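Local coordinates for protein L-serine ammonia-lyase (Rhizomucor miehei CAU432, PDB 5C3U) that binds pyridoxal-5'-phosphate and belongs to the family of pyridoxal-phosphate dependent enzymes, at residues G182-G187 and V308-G313. Numbering follows the deposited sequence.
Sequences GGLLNG and VVLVTG. With PLP (pyridoxal-5'-phosphate), chain B.
The backbone N of G182 donates to phosphate oxygen O2P of PLP over 2.8 Å, with an N-H...O angle of 151°, and the N of L184 reaches a second oxygen, O1P, at 2.9 Å. G180 N, G181 N and the side chains of S147 and N80 are hydrogen-bonded to the cofactor as well. G182 is the N-cap residue of helix 183-194, and its carbonyl O receives the N of N186 at 2.9 Å in the first turn. The N-terminus of the helix points at the phosphate, L184 N bonding to it from the first turn, and the positive end of the helix dipole probably favours the anion.

On the pyridine ring, T312, just beyond strand 306-311, brings its OG1 to 2.7 Å from N1. With chi1 at 50°, the hydroxyl is wedged between the backbone N and the carbonyl carbon, while CG2 stands anti to that carbon and is left for the helix side. There it meets the CD2 methyl of L184 at 3.6 Å, the nearest approach of the two segments. With CG anti to the backbone N (chi1 178°), the L184 side chain runs out from the helix toward the strand end. Its CD2 also packs, more loosely, on CD1 of L310 at 4.3 Å. This small apolar seam is wholly buried: V51 covers both L184 and T312, and I159 of helix 150-166 lies against L310.

The helix N-terminus and the residue just after the strand thus address the phosphate and the pyridine nitrogen of one cofactor, and the two segments touch each other through methyl groups. A glycine-rich phosphate loop leading into a helix, with a hydroxyl residue near the pyridine nitrogen, is characteristic of the fold type II (tryptophan synthase beta-like) PLP enzymes.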
# COMPACT_ATOMS: atom_id res chain seq x y z
N GLY A 182 -0.75 -8.16 -1.30
CA GLY A 182 -2.15 -8.26 -1.70
C GLY A 182 -3.21 -7.88 -0.67
O GLY A 182 -4.39 -8.05 -0.95
N GLY A 183 -2.80 -7.36 0.49
CA GLY A 183 -3.77 -6.93 1.52
C GLY A 183 -4.70 -5.84 1.05
O GLY A 183 -5.92 -5.91 1.25
N LEU A 184 -4.13 -4.79 0.46
CA LEU A 184 -4.92 -3.65 -0.02
C LEU A 184 -5.81 -4.10 -1.16
O LEU A 184 -7.02 -3.84 -1.16
CB LEU A 184 -4.00 -2.51 -0.46
CG LEU A 184 -4.67 -1.27 -1.04
CD1 LEU A 184 -5.66 -0.64 -0.07
CD2 LEU A 184 -3.57 -0.28 -1.45
N LEU A 185 -5.20 -4.81 -2.10
CA LEU A 185 -5.94 -5.43 -3.19
C LEU A 185 -7.19 -6.18 -2.70
O LEU A 185 -8.29 -5.95 -3.21
CB LEU A 185 -5.04 -6.36 -3.99
CG LEU A 185 -5.80 -7.06 -5.12
CD1 LEU A 185 -6.35 -6.03 -6.12
CD2 LEU A 185 -4.96 -8.12 -5.81
N ASN A 186 -7.00 -7.08 -1.74
CA ASN A 186 -8.12 -7.86 -1.17
C ASN A 186 -9.21 -6.96 -0.58
O ASN A 186 -10.40 -7.19 -0.81
CB ASN A 186 -7.62 -8.86 -0.10
CG ASN A 186 -6.66 -9.90 -0.65
OD1 ASN A 186 -6.51 -10.06 -1.87
ND2 ASN A 186 -5.98 -10.62 0.25
N GLY A 187 -8.81 -5.95 0.19
CA GLY A 187 -9.79 -5.01 0.73
C GLY A 187 -10.54 -4.26 -0.37
O GLY A 187 -11.75 -4.05 -0.28
N VAL A 308 -9.69 6.10 -10.88
CA VAL A 308 -9.27 6.43 -9.51
C VAL A 308 -7.90 5.79 -9.25
O VAL A 308 -7.72 4.61 -9.49
CB VAL A 308 -10.26 5.88 -8.45
CG1 VAL A 308 -9.72 6.10 -7.03
CG2 VAL A 308 -11.63 6.55 -8.57
N VAL A 309 -6.94 6.58 -8.78
CA VAL A 309 -5.61 6.04 -8.46
C VAL A 309 -5.49 6.06 -6.95
O VAL A 309 -5.66 7.13 -6.34
CB VAL A 309 -4.48 6.88 -9.08
CG1 VAL A 309 -3.10 6.29 -8.76
CG2 VAL A 309 -4.68 7.00 -10.59
N LEU A 310 -5.17 4.91 -6.34
CA LEU A 310 -4.95 4.88 -4.89
C LEU A 310 -3.54 5.32 -4.60
O LEU A 310 -2.58 4.60 -4.91
CB LEU A 310 -5.23 3.50 -4.29
CG LEU A 310 -6.56 2.82 -4.63
CD1 LEU A 310 -6.66 1.49 -3.89
CD2 LEU A 310 -7.76 3.71 -4.31
N VAL A 311 -3.41 6.52 -4.04
CA VAL A 311 -2.10 7.08 -3.79
C VAL A 311 -1.73 6.70 -2.37
O VAL A 311 -2.14 7.35 -1.39
CB VAL A 311 -2.07 8.60 -4.00
CG1 VAL A 311 -0.69 9.17 -3.62
CG2 VAL A 311 -2.40 8.92 -5.45
N THR A 312 -0.98 5.62 -2.26
CA THR A 312 -0.84 4.92 -0.98
C THR A 312 0.05 5.62 0.03
O THR A 312 -0.02 5.31 1.22
CB THR A 312 -0.46 3.45 -1.18
OG1 THR A 312 0.67 3.37 -2.07
CG2 THR A 312 -1.64 2.71 -1.78
N GLY A 313 0.88 6.56 -0.44
CA GLY A 313 1.65 7.42 0.45
C GLY A 313 2.97 6.75 0.73
O GLY A 313 3.72 6.40 -0.20
N1 PLP B . 1.87 1.11 -1.15
C2 PLP B . 2.32 1.44 0.07
C2A PLP B . 3.02 2.75 0.34
C3 PLP B . 2.14 0.48 1.17
O3 PLP B . 2.59 0.79 2.43
C4 PLP B . 1.44 -0.78 0.86
C4A PLP B . 1.20 -1.75 1.93
C5 PLP B . 0.98 -1.03 -0.53
C6 PLP B . 1.23 -0.04 -1.48
C5A PLP B . 0.25 -2.32 -0.93
O4P PLP B . 0.57 -3.33 0.02
P PLP B . -0.07 -4.81 0.15
O1P PLP B . -1.29 -4.71 1.01
O2P PLP B . -0.33 -5.38 -1.26
O3P PLP B . 1.08 -5.49 0.81